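Local coordinates for protein glucanase (Clostridium thermocellum, PDB 5GXX) that probably hydrolyses internal beta-1,4-glucosidic bonds of cellulose as a family 9 endoglucanase whose catalytic module is joined to a probable cellulose-binding beta-sandwich module, at residues I506-S511 with E551-I556; M513-S518 with I532-G537; L466-S471 with Q547-L552; R476-L481 with V588-T593. The protein carries 1 engineered substitution. All coordinates share one frame; numbering follows the deposited sequence.

Contact 1: I506-S511 with E551-I556; sequences IGYCES and ELQFRI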
loop_
_atom_site.group_PDB
_atom_site.type_symbol
_atom_site.label_atom_id
_atom_site.label_comp_id
_atom_site.label_asym_id
_atom_site.label_seq_id
_atom_site.Cartn_x
_atom_site.Cartn_y
_atom_site.Cartn_z
ATOM N N ILE A 506 20.949 -7.021 1.270
ATOM C CA ILE A 506 19.787 -6.286 1.770
ATOM C C ILE A 506 18.544 -6.950 1.195
ATOM O O ILE A 506 18.491 -7.233 -0.005
ATOM C CB ILE A 506 19.865 -4.799 1.364
ATOM C CG1 ILE A 506 20.999 -4.111 2.126
ATOM C CG2 ILE A 506 18.583 -4.039 1.671
ATOM C CD1 ILE A 506 21.293 -2.690 1.669
ATOM N N GLY A 507 17.562 -7.184 2.057
ATOM C CA GLY A 507 16.298 -7.789 1.665
ATOM C C GLY A 507 15.143 -6.810 1.613
ATOM O O GLY A 507 14.099 -7.146 1.058
ATOM N N TYR A 508 15.306 -5.635 2.228
ATOM C CA TYR A 508 14.319 -4.544 2.135
ATOM C C TYR A 508 14.966 -3.278 2.676
ATOM O O TYR A 508 15.685 -3.313 3.678
ATOM C CB TYR A 508 13.042 -4.808 2.943
ATOM C CG TYR A 508 12.094 -3.625 3.078
ATOM C CD1 TYR A 508 11.410 -3.089 1.984
ATOM C CD2 TYR A 508 11.867 -3.058 4.327
ATOM C CE1 TYR A 508 10.545 -2.005 2.127
ATOM C CE2 TYR A 508 11.001 -1.980 4.491
ATOM C CZ TYR A 508 10.340 -1.468 3.386
ATOM O OH TYR A 508 9.477 -0.416 3.533
ATOM N N CYS A 509 14.720 -2.161 2.002
ATOM C CA CYS A 509 15.135 -0.887 2.580
ATOM C C CYS A 509 14.072 0.153 2.265
ATOM O O CYS A 509 13.660 0.330 1.124
ATOM C CB CYS A 509 16.551 -0.482 2.187
ATOM S SG CYS A 509 16.799 0.209 0.564
ATOM N N GLU A 510 13.588 0.792 3.323
ATOM C CA GLU A 510 12.415 1.655 3.256
ATOM C C GLU A 510 12.612 2.858 2.339
ATOM O O GLU A 510 13.652 3.535 2.395
ATOM C CB GLU A 510 12.110 2.152 4.665
ATOM C CG GLU A 510 10.830 2.928 4.736
ATOM C CD GLU A 510 10.495 3.372 6.134
ATOM O OE1 GLU A 510 10.886 2.676 7.096
ATOM O OE2 GLU A 510 9.804 4.405 6.236
ATOM N N SER A 511 11.602 3.134 1.517
ATOM C CA SER A 511 11.674 4.239 0.568
ATOM C C SER A 511 11.941 5.610 1.203
ATOM O O SER A 511 11.308 5.975 2.191
ATOM C CB SER A 511 10.376 4.300 -0.237
ATOM O OG SER A 511 10.470 5.289 -1.242
ATOM N N GLU A 551 13.171 1.393 8.436
ATOM C CA GLU A 551 13.304 -0.060 8.409
ATOM C C GLU A 551 14.325 -0.510 7.377
ATOM O O GLU A 551 14.306 -0.048 6.234
ATOM C CB GLU A 551 11.956 -0.737 8.153
ATOM C CG GLU A 551 12.056 -2.258 8.068
ATOM C CD GLU A 551 10.708 -2.952 7.963
ATOM O OE1 GLU A 551 9.666 -2.341 8.287
ATOM O OE2 GLU A 551 10.690 -4.131 7.553
ATOM N N LEU A 552 15.228 -1.379 7.822
ATOM C CA LEU A 552 16.163 -2.074 6.938
ATOM C C LEU A 552 16.135 -3.565 7.286
ATOM O O LEU A 552 16.065 -3.931 8.466
ATOM C CB LEU A 552 17.576 -1.518 7.171
ATOM C CG LEU A 552 18.704 -2.092 6.302
ATOM C CD1 LEU A 552 18.531 -1.728 4.851
ATOM C CD2 LEU A 552 20.047 -1.559 6.795
ATOM N N GLN A 553 16.190 -4.423 6.267
ATOM C CA GLN A 553 16.381 -5.857 6.479
ATOM C C GLN A 553 17.718 -6.183 5.852
ATOM O O GLN A 553 17.913 -5.998 4.651
ATOM C CB GLN A 553 15.255 -6.692 5.859
ATOM C CG GLN A 553 13.931 -6.557 6.611
ATOM C CD GLN A 553 12.735 -7.039 5.825
ATOM O OE1 GLN A 553 12.832 -7.975 5.031
ATOM N NE2 GLN A 553 11.585 -6.411 6.062
ATOM N N PHE A 554 18.659 -6.632 6.673
ATOM C CA PHE A 554 19.970 -6.986 6.149
ATOM C C PHE A 554 20.306 -8.419 6.506
ATOM O O PHE A 554 19.850 -8.943 7.527
ATOM C CB PHE A 554 21.050 -6.000 6.610
ATOM C CG PHE A 554 21.214 -5.896 8.105
ATOM C CD1 PHE A 554 22.079 -6.737 8.784
ATOM C CD2 PHE A 554 20.534 -4.921 8.826
ATOM C CE1 PHE A 554 22.264 -6.624 10.154
ATOM C CE2 PHE A 554 20.698 -4.803 10.201
ATOM C CZ PHE A 554 21.564 -5.651 10.872
ATOM N N ARG A 555 21.074 -9.042 5.621
ATOM C CA ARG A 555 21.510 -10.420 5.803
ATOM C C ARG A 555 23.034 -10.466 5.812
ATOM O O ARG A 555 23.685 -9.826 4.975
ATOM C CB ARG A 555 20.957 -11.273 4.655
ATOM C CG ARG A 555 21.296 -12.756 4.742
ATOM C CD ARG A 555 20.784 -13.551 3.530
ATOM N NE ARG A 555 19.327 -13.529 3.471
ATOM C CZ ARG A 555 18.585 -14.348 2.728
ATOM N NH1 ARG A 555 19.158 -15.282 1.986
ATOM N NH2 ARG A 555 17.261 -14.243 2.751
ATOM N N ILE A 556 23.588 -11.214 6.764
ATOM C CA ILE A 556 25.025 -11.473 6.841
ATOM C C ILE A 556 25.171 -12.986 6.697
ATOM O O ILE A 556 24.634 -13.738 7.503
ATOM C CB ILE A 556 25.588 -10.943 8.175
ATOM C CG1 ILE A 556 25.256 -9.453 8.337
ATOM C CG2 ILE A 556 27.095 -11.196 8.270
ATOM C CD1 ILE A 556 25.248 -8.956 9.781
HETATM O O HOH W 1 11.635 -8.723 2.657
#
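Tyr508 meets the arm of Glu551 at the rim of its ring: Glu551 CG lies at the edge, in the ring plane, and Glu551 CD stands 3.6 Å from Tyr508 CE2. The carboxylate is turned 74° against the ring, and the two side chains cross nearly at right angles. Beside them, the amide carbon CD of Gln553 rests 3.7 Å from Tyr508 CB. The amide is tied in turn to Glu551: Gln553 NE2 donates to Glu551 OE2 at 2.9 Å, with the acceptor in the amide plane, a bond that should limit the rotation of both flat groups. A water lies within bonding distance of Gln553 OE1 and, weakly, of Gly507 O. At the end of the pairing Glu510 closes a double link: its N donates to Glu551 O, and its OE1 receives Glu551 N at 2.9 Å on the anti side.

On the other face, chi1 of -178° and chi2 of 66° together turn Leu552 CD1 toward Cys509 CB at 3.5 Å and Ile506 CG2 at 3.9 Å. Cys509 SG continues into a disulfide with Cys509 of the second subunit.

Behind the side chains, Gly507 N donates to Gln553 O, and Gln553 N to Tyr508 O, both at 2.9 Å. Two residues thus face one, the signature of a classic beta bulge, here in an antiparallel sheet of the probable cellulose-binding beta sandwich.

Contact 2: M513-S518 with I532-G537; sequences MDVEIS and ISYIDG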
loop_
_atom_site.group_PDB
_atom_site.type_symbol
_atom_site.label_atom_id
_atom_site.label_comp_id
_atom_site.label_asym_id
_atom_site.label_seq_id
_atom_site.Cartn_x
_atom_site.Cartn_y
_atom_site.Cartn_z
ATOM N N MET A 513 14.750 6.687 2.545
ATOM C CA MET A 513 15.739 6.664 3.619
ATOM C C MET A 513 17.103 6.303 3.028
ATOM O O MET A 513 17.469 5.123 2.963
ATOM C CB MET A 513 15.309 5.724 4.751
ATOM C CG MET A 513 13.962 6.071 5.394
ATOM S SD MET A 513 14.007 7.665 6.248
ATOM C CE MET A 513 12.407 7.676 7.073
ATOM N N ASP A 514 17.824 7.317 2.541
ATOM C CA ASP A 514 19.144 7.147 1.920
ATOM C C ASP A 514 20.095 6.502 2.937
ATOM O O ASP A 514 20.353 7.099 3.990
ATOM C CB ASP A 514 19.654 8.526 1.469
ATOM C CG ASP A 514 20.915 8.471 0.607
ATOM O OD1 ASP A 514 21.064 7.577 -0.263
ATOM O OD2 ASP A 514 21.769 9.374 0.770
ATOM N N VAL A 515 20.599 5.298 2.647
ATOM C CA VAL A 515 21.320 4.494 3.626
ATOM C C VAL A 515 22.536 3.798 3.009
ATOM O O VAL A 515 22.536 3.436 1.833
ATOM C CB VAL A 515 20.379 3.442 4.264
ATOM C CG1 VAL A 515 19.897 2.434 3.227
ATOM C CG2 VAL A 515 21.013 2.721 5.447
ATOM N N GLU A 516 23.577 3.619 3.811
ATOM C CA GLU A 516 24.702 2.778 3.424
ATOM C C GLU A 516 25.021 1.781 4.533
ATOM O O GLU A 516 24.726 2.019 5.710
ATOM C CB GLU A 516 25.921 3.600 3.004
ATOM C CG GLU A 516 26.430 4.507 4.105
ATOM C CD GLU A 516 27.820 5.083 3.874
ATOM O OE1 GLU A 516 28.587 4.586 3.017
ATOM O OE2 GLU A 516 28.154 6.046 4.597
ATOM N N ILE A 517 25.567 0.639 4.130
ATOM C CA ILE A 517 26.059 -0.363 5.068
ATOM C C ILE A 517 27.551 -0.495 4.838
ATOM O O ILE A 517 27.994 -0.665 3.702
ATOM C CB ILE A 517 25.384 -1.749 4.917
ATOM C CG1 ILE A 517 23.855 -1.633 4.947
ATOM C CG2 ILE A 517 25.879 -2.679 6.029
ATOM C CD1 ILE A 517 23.136 -2.968 4.799
ATOM N N SER A 518 28.330 -0.405 5.911
ATOM C CA SER A 518 29.775 -0.504 5.770
ATOM C C SER A 518 30.173 -1.943 5.453
ATOM O O SER A 518 29.389 -2.867 5.697
ATOM C CB SER A 518 30.459 -0.083 7.069
ATOM O OG SER A 518 30.321 -1.082 8.062
ATOM N N ILE A 532 25.382 0.724 9.910
ATOM C CA ILE A 532 24.289 1.158 9.041
ATOM C C ILE A 532 24.170 2.663 9.260
ATOM O O ILE A 532 23.913 3.089 10.386
ATOM C CB ILE A 532 22.960 0.451 9.434
ATOM C CG1 ILE A 532 22.953 -1.067 9.155
ATOM C CG2 ILE A 532 21.792 1.057 8.686
ATOM C CD1 ILE A 532 23.977 -1.891 9.915
ATOM N N SER A 533 24.394 3.459 8.213
ATOM C CA SER A 533 24.373 4.923 8.304
ATOM C C SER A 533 23.258 5.526 7.456
ATOM O O SER A 533 23.123 5.182 6.279
ATOM C CB SER A 533 25.708 5.512 7.820
ATOM O OG SER A 533 26.774 5.073 8.648
ATOM N N TYR A 534 22.477 6.444 8.021
ATOM C CA TYR A 534 21.475 7.181 7.256
ATOM C C TYR A 534 22.068 8.538 6.975
ATOM O O TYR A 534 22.398 9.286 7.902
ATOM C CB TYR A 534 20.148 7.299 8.002
ATOM C CG TYR A 534 19.450 5.964 7.989
ATOM C CD1 TYR A 534 18.658 5.592 6.906
ATOM C CD2 TYR A 534 19.633 5.054 9.024
ATOM C CE1 TYR A 534 18.036 4.349 6.876
ATOM C CE2 TYR A 534 19.018 3.806 9.007
ATOM C CZ TYR A 534 18.229 3.458 7.922
ATOM O OH TYR A 534 17.607 2.229 7.903
ATOM N N ILE A 535 22.244 8.820 5.692
ATOM C CA ILE A 535 23.014 9.978 5.260
ATOM C C ILE A 535 22.270 11.261 5.617
ATOM O O ILE A 535 22.880 12.233 6.078
ATOM C CB ILE A 535 23.304 9.915 3.750
ATOM C CG1 ILE A 535 24.197 8.716 3.383
ATOM C CG2 ILE A 535 23.869 11.241 3.250
ATOM C CD1 ILE A 535 25.473 8.547 4.183
ATOM N N ASP A 536 20.952 11.256 5.437
ATOM C CA ASP A 536 20.152 12.340 5.990
ATOM C C ASP A 536 19.204 11.823 7.055
ATOM O O ASP A 536 18.000 11.650 6.827
ATOM C CB ASP A 536 19.397 13.105 4.902
ATOM C CG ASP A 536 18.662 14.325 5.443
ATOM O OD1 ASP A 536 18.791 14.644 6.650
ATOM O OD2 ASP A 536 17.904 14.934 4.660
ATOM N N GLY A 537 19.765 11.596 8.235
ATOM C CA GLY A 537 18.966 11.074 9.323
ATOM C C GLY A 537 17.839 11.987 9.768
ATOM O O GLY A 537 17.009 11.536 10.544
HETATM O O HOH W 2 19.069 9.145 5.206
#
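Glu516 and Ser533 form the hydrogen-bonded pair of two antiparallel strand segments inclined at 161°, Glu516 N donating to Ser533 O at 3.0 Å and Ser533 N to Glu516 O at 2.9 Å, with the non-hydrogen-bonded pairs Val515-Tyr534 and Ile517-Ile532 before and after. Val515 lies alongside Tyr534, both pointing the same way. Its CG2, set anti to the backbone N, sits over one face of the ring, 3.9 Å from the centroid, a CH-pi contact only 19° off the normal. The same methyl touches Ile532 CG2 at 3.7 Å, and Met513 CB adds a further apolar contact to Tyr534 CE1.

The pairing belongs to the beta hairpin of strands 515-524 and 527-534, whose Tyr534 and Ile532 turn inward to meet Ala550 and Leu552 of strand 549-557. On the other face, the aliphatic part of Glu516 runs past Ser533, Glu516 CG to Ser533 CB 3.9 Å, while the Glu516 carboxylate forms a salt bridge with Lys503 of the second subunit.

Beyond the strand end, Ile535 N donates to Asp514 O at 3.1 Å. That carbonyl also accepts a hydrogen bond from a water, which in turn accepts from Asp536 N. Asp514 OD2 presses on Ile535 CB at 3.4 Å, and Asp514 OD1 bonds to Thr505 of the second subunit.

Contact 3: L466-S471 with Q547-L552; sequences LLNNRS and QYAAEL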
loop_
_atom_site.group_PDB
_atom_site.type_symbol
_atom_site.label_atom_id
_atom_site.label_comp_id
_atom_site.label_asym_id
_atom_site.label_seq_id
_atom_site.Cartn_x
_atom_site.Cartn_y
_atom_site.Cartn_z
ATOM N N LEU A 466 14.721 -1.334 12.922
ATOM C CA LEU A 466 14.036 -0.053 12.811
ATOM C C LEU A 466 14.792 0.962 13.655
ATOM O O LEU A 466 14.816 0.850 14.877
ATOM C CB LEU A 466 12.606 -0.176 13.345
ATOM C CG LEU A 466 11.548 -0.498 12.286
ATOM C CD1 LEU A 466 11.735 -1.888 11.672
ATOM C CD2 LEU A 466 10.170 -0.362 12.949
ATOM N N LEU A 467 15.428 1.926 12.995
ATOM C CA LEU A 467 16.106 3.009 13.723
ATOM C C LEU A 467 15.069 4.093 14.020
ATOM O O LEU A 467 14.497 4.696 13.105
ATOM C CB LEU A 467 17.275 3.572 12.919
ATOM C CG LEU A 467 17.999 4.746 13.605
ATOM C CD1 LEU A 467 18.571 4.376 14.971
ATOM C CD2 LEU A 467 19.087 5.319 12.704
ATOM N N ASN A 468 14.830 4.309 15.309
ATOM C CA ASN A 468 13.756 5.163 15.819
ATOM C C ASN A 468 14.225 6.570 16.206
ATOM O O ASN A 468 15.251 6.731 16.858
ATOM C CB ASN A 468 13.129 4.538 17.075
ATOM C CG ASN A 468 12.149 3.423 16.770
ATOM O OD1 ASN A 468 10.947 3.566 16.992
ATOM N ND2 ASN A 468 12.657 2.280 16.315
ATOM N N ASN A 469 13.428 7.568 15.842
ATOM C CA ASN A 469 13.478 8.895 16.466
ATOM C C ASN A 469 12.147 9.209 17.131
ATOM O O ASN A 469 11.204 9.674 16.479
ATOM C CB ASN A 469 13.805 9.978 15.431
ATOM C CG ASN A 469 13.873 11.383 16.033
ATOM O OD1 ASN A 469 13.564 11.583 17.209
ATOM N ND2 ASN A 469 14.236 12.366 15.216
ATOM N N ARG A 470 12.103 8.954 18.435
ATOM C CA ARG A 470 10.962 9.313 19.278
ATOM C C ARG A 470 11.402 10.383 20.271
ATOM O O ARG A 470 10.995 10.396 21.442
ATOM C CB ARG A 470 10.369 8.097 19.979
ATOM C CG ARG A 470 10.097 6.905 19.058
ATOM C CD ARG A 470 9.343 5.830 19.816
ATOM N NE ARG A 470 9.349 4.588 19.046
ATOM C CZ ARG A 470 8.807 3.436 19.435
ATOM N NH1 ARG A 470 8.140 3.342 20.580
ATOM N NH2 ARG A 470 8.907 2.377 18.638
ATOM N N SER A 471 12.251 11.287 19.798
ATOM C CA SER A 471 12.752 12.368 20.665
ATOM C C SER A 471 11.655 13.268 21.223
ATOM O O SER A 471 10.604 13.423 20.611
ATOM C CB SER A 471 13.817 13.203 19.947
ATOM O OG SER A 471 13.303 13.815 18.771
ATOM N N GLN A 547 7.438 7.892 9.289
ATOM C CA GLN A 547 8.668 8.670 9.404
ATOM C C GLN A 547 9.431 8.451 10.705
ATOM O O GLN A 547 10.636 8.711 10.742
ATOM C CB GLN A 547 8.359 10.158 9.189
ATOM C CG GLN A 547 7.657 10.470 7.856
ATOM C CD GLN A 547 6.127 10.581 7.889
ATOM O OE1 GLN A 547 5.395 9.993 8.715
ATOM N NE2 GLN A 547 5.628 11.333 6.911
ATOM N N TYR A 548 8.771 7.955 11.752
ATOM C CA TYR A 548 9.423 7.896 13.063
ATOM C C TYR A 548 10.518 6.834 13.164
ATOM O O TYR A 548 11.341 6.882 14.066
ATOM C CB TYR A 548 8.405 7.739 14.191
ATOM C CG TYR A 548 7.903 6.333 14.399
ATOM C CD1 TYR A 548 8.626 5.416 15.156
ATOM C CD2 TYR A 548 6.689 5.928 13.859
ATOM C CE1 TYR A 548 8.161 4.137 15.364
ATOM C CE2 TYR A 548 6.213 4.639 14.059
ATOM C CZ TYR A 548 6.951 3.752 14.819
ATOM O OH TYR A 548 6.490 2.474 15.035
ATOM N N ALA A 549 10.541 5.887 12.230
ATOM C CA ALA A 549 11.635 4.924 12.204
ATOM C C ALA A 549 11.934 4.558 10.757
ATOM O O ALA A 549 11.028 4.566 9.918
ATOM C CB ALA A 549 11.294 3.677 13.025
ATOM N N ALA A 550 13.196 4.245 10.481
ATOM C CA ALA A 550 13.558 3.678 9.187
ATOM C C ALA A 550 13.841 2.177 9.286
ATOM O O ALA A 550 14.635 1.744 10.136
ATOM C CB ALA A 550 14.755 4.426 8.630
ATOM N N GLU A 551 13.171 1.393 8.436
ATOM C CA GLU A 551 13.304 -0.060 8.409
ATOM C C GLU A 551 14.325 -0.510 7.377
ATOM O O GLU A 551 14.306 -0.048 6.234
ATOM C CB GLU A 551 11.956 -0.737 8.153
ATOM C CG GLU A 551 12.056 -2.258 8.068
ATOM C CD GLU A 551 10.708 -2.952 7.963
ATOM O OE1 GLU A 551 9.666 -2.341 8.287
ATOM O OE2 GLU A 551 10.690 -4.131 7.553
ATOM N N LEU A 552 15.228 -1.379 7.822
ATOM C CA LEU A 552 16.163 -2.074 6.938
ATOM C C LEU A 552 16.135 -3.565 7.286
ATOM O O LEU A 552 16.065 -3.931 8.466
ATOM C CB LEU A 552 17.576 -1.518 7.171
ATOM C CG LEU A 552 18.704 -2.092 6.302
ATOM C CD1 LEU A 552 18.531 -1.728 4.851
ATOM C CD2 LEU A 552 20.047 -1.559 6.795
#
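Asn468 and Ala549 face each other as a non-hydrogen-bonded pair where strands 460-469 and 549-557 run antiparallel in one sheet of the probable cellulose-binding beta sandwich. The CB of Asn468 leaves the backbone on the face shared with Ala549, and with CG beside its own backbone N (chi1 -79°) the side chain bends toward the neighbouring strand, so that CG lies 3.8 Å from Ala549 CB. At the tip the two branches part. ND2 remains over the Ala549 methyl, donates back to Leu466 O, which it approaches from above the carbonyl plane, and reaches Glu450 as well. Asn468 OD1 points at the edge of the Tyr548 ring, near its plane, 3.3 Å from Tyr548 CE1. It is also gripped side-on by Arg470, whose NE and NH2 bond to it at 2.8 and 2.9 Å from the same face of the amide. The guanidinium stands 84° to the tyrosine ring and alongside it, while NH2 has a salt bridge to Glu450.

Leu466 extends this packed face, its CD1 resting on Glu551 CG at 3.6 Å. Beneath, Leu467 and Ala550 exchange backbone bonds. The last link is Asn469 N to Tyr548 O at 2.8 Å, after which strand 460-469 ends in an Asx turn, where Asn469 OD1 accepts Ser471 N nearly along its carbonyl axis.

Contact 4: R476-L481 with V588-T593; sequences RLIKDL and VFDGAT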
loop_
_atom_site.group_PDB
_atom_site.type_symbol
_atom_site.label_atom_id
_atom_site.label_comp_id
_atom_site.label_asym_id
_atom_site.label_seq_id
_atom_site.Cartn_x
_atom_site.Cartn_y
_atom_site.Cartn_z
ATOM N N ARG A 476 13.597 16.601 18.264
ATOM C CA ARG A 476 14.718 17.151 17.509
ATOM C C ARG A 476 15.093 16.215 16.380
ATOM O O ARG A 476 14.606 15.089 16.315
ATOM C CB ARG A 476 15.934 17.409 18.420
ATOM C CG ARG A 476 16.495 16.172 19.089
ATOM C CD ARG A 476 17.512 16.518 20.199
ATOM N NE ARG A 476 18.058 15.324 20.841
ATOM C CZ ARG A 476 17.424 14.597 21.758
ATOM N NH1 ARG A 476 16.208 14.929 22.186
ATOM N NH2 ARG A 476 18.022 13.534 22.272
ATOM N N LEU A 477 15.986 16.714 15.538
ATOM C CA LEU A 477 16.442 16.045 14.326
ATOM C C LEU A 477 17.948 15.851 14.428
ATOM O O LEU A 477 18.689 16.784 14.778
ATOM C CB LEU A 477 16.120 16.935 13.123
ATOM C CG LEU A 477 14.630 17.280 13.015
ATOM C CD1 LEU A 477 14.412 18.371 11.985
ATOM C CD2 LEU A 477 13.723 16.080 12.731
ATOM N N ILE A 478 18.394 14.624 14.153
ATOM C CA ILE A 478 19.817 14.308 14.055
ATOM C C ILE A 478 20.126 13.833 12.637
ATOM O O ILE A 478 19.557 12.844 12.154
ATOM C CB ILE A 478 20.272 13.238 15.083
ATOM C CG1 ILE A 478 20.064 13.737 16.521
ATOM C CG2 ILE A 478 21.733 12.883 14.856
ATOM C CD1 ILE A 478 20.262 12.687 17.628
ATOM N N LYS A 479 21.065 14.509 11.984
ATOM C CA LYS A 479 21.402 14.134 10.608
ATOM C C LYS A 479 22.335 12.923 10.515
ATOM O O LYS A 479 22.093 12.012 9.719
ATOM C CB LYS A 479 21.967 15.336 9.842
ATOM C CG LYS A 479 22.216 15.100 8.349
ATOM C CD LYS A 479 23.017 16.244 7.738
ATOM C CE LYS A 479 23.179 16.107 6.227
ATOM N NZ LYS A 479 23.637 14.785 5.712
ATOM N N ASP A 480 23.373 12.894 11.343
ATOM C CA ASP A 480 24.419 11.886 11.174
ATOM C C ASP A 480 24.127 10.655 12.024
ATOM O O ASP A 480 24.887 10.322 12.928
ATOM C CB ASP A 480 25.780 12.506 11.516
ATOM C CG ASP A 480 26.182 13.604 10.537
ATOM O OD1 ASP A 480 25.666 13.624 9.393
ATOM O OD2 ASP A 480 27.031 14.450 10.914
ATOM N N LEU A 481 23.008 9.987 11.739
ATOM C CA LEU A 481 22.594 8.834 12.539
ATOM C C LEU A 481 23.218 7.565 11.985
ATOM O O LEU A 481 23.258 7.376 10.768
ATOM C CB LEU A 481 21.072 8.669 12.524
ATOM C CG LEU A 481 20.297 9.562 13.493
ATOM C CD1 LEU A 481 18.815 9.274 13.266
ATOM C CD2 LEU A 481 20.700 9.336 14.945
ATOM N N VAL A 588 23.287 3.210 18.891
ATOM C CA VAL A 588 23.037 4.307 17.967
ATOM C C VAL A 588 24.040 5.415 18.240
ATOM O O VAL A 588 24.362 5.687 19.408
ATOM C CB VAL A 588 21.610 4.837 18.169
ATOM C CG1 VAL A 588 21.341 6.027 17.248
ATOM C CG2 VAL A 588 20.571 3.718 17.958
ATOM N N PHE A 589 24.497 6.040 17.157
ATOM C CA PHE A 589 25.489 7.123 17.154
ATOM C C PHE A 589 24.989 8.362 16.402
ATOM O O PHE A 589 24.299 8.269 15.381
ATOM C CB PHE A 589 26.814 6.637 16.533
ATOM C CG PHE A 589 27.420 5.451 17.228
ATOM C CD1 PHE A 589 26.972 4.159 16.971
ATOM C CD2 PHE A 589 28.468 5.637 18.122
ATOM C CE1 PHE A 589 27.534 3.073 17.631
ATOM C CE2 PHE A 589 29.044 4.555 18.772
ATOM C CZ PHE A 589 28.582 3.275 18.529
ATOM N N ASP A 590 25.322 9.531 16.948
ATOM C CA ASP A 590 25.189 10.804 16.263
ATOM C C ASP A 590 26.625 11.183 15.951
ATOM O O ASP A 590 27.391 11.466 16.876
ATOM C CB ASP A 590 24.577 11.811 17.242
ATOM C CG ASP A 590 24.461 13.217 16.665
ATOM O OD1 ASP A 590 24.993 13.504 15.569
ATOM O OD2 ASP A 590 23.803 14.053 17.324
ATOM N N GLY A 591 26.997 11.143 14.675
ATOM C CA GLY A 591 28.406 11.216 14.286
ATOM C C GLY A 591 29.168 10.117 15.009
ATOM O O GLY A 591 28.749 8.955 14.991
ATOM N N ALA A 592 30.286 10.472 15.644
ATOM C CA ALA A 592 31.060 9.524 16.448
ATOM C C ALA A 592 30.640 9.396 17.924
ATOM O O ALA A 592 31.293 8.688 18.693
ATOM C CB ALA A 592 32.538 9.879 16.345
ATOM N N THR A 593 29.571 10.080 18.333
ATOM C CA THR A 593 29.108 10.060 19.708
ATOM C C THR A 593 28.007 9.022 19.904
ATOM O O THR A 593 26.963 9.123 19.266
ATOM C CB THR A 593 28.548 11.458 20.092
ATOM O OG1 THR A 593 29.579 12.437 19.916
ATOM C CG2 THR A 593 28.090 11.480 21.539
HETATM O O HOH W 3 26.753 8.171 13.295
HETATM O O HOH W 4 24.220 14.891 13.338
#
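Ile478 and Asp590 are brought together by their first torsions: Asp590 extends its CG anti to the backbone N (chi1 177°), and Ile478, with CG1 at -62°, leaves the CG2 methyl anti to its own N. The methyl therefore meets the flat carboxylate broadside, Ile478 CG2 lying 3.3 Å from Asp590 CG and 3.4 Å from each of Asp590 OD1 and OD2, while Ile478 CD1 lies farther off, nearest to OD2. A water donates to Asp590 OD1 at 2.7 Å and accepts from Asp480 N, so that one small bridge joins a side chain of one segment to the backbone of the other. Asp480 OD2 stands 5.2 Å from Asp590 OD1, and the like charges may slightly disfavour full ionisation of both.

The direct backbone bond is Gly591 N to Asp480 O, 2.9 Å. Another water lies within hydrogen-bonding distance of both Asp480 O and Gly591 O. Asp480 is the centre of an inverse gamma turn, with a weak bond from Leu481 N to Lys479 O. Deeper in, Leu481 CD2 reaches Val588 CG1 at 4.1 Å, and Phe447 of strand 447-456 touches both Leu481 and Ile478.

Across from that turn, Gly591, with positive phi, follows Asp590 in a type II' beta turn closed by reciprocal bonds between Asp590 and Thr593. A tight two-residue beta hairpin of strands 588-590 and 593-596 thus docks at the edge of strand 481-488, in antiparallel fashion, within the beta sandwich.

In the fold
The four contacts gather in the probable cellulose-binding beta sandwich, well away from the centre of the chain. Contacts 1 and 3, about 13 Å apart between centres, lie on either edge of strand 549-557 in one sheet and share Glu551 and Leu552. Contacts 2 and 4, about 11 Å apart between centres, belong to the facing five-stranded sheet. Leu552, Ala550 and Leu467 pack against Ile532, Tyr534 and Leu481, closing the sandwich. Along the chain contact 4 embraces contacts 1 and 2, whereas contacts 3 and 4 interleave, so segments far apart in sequence meet in one module. Contacts 1 and 2 also meet the second subunit, so the interface between the two subunits runs through this module.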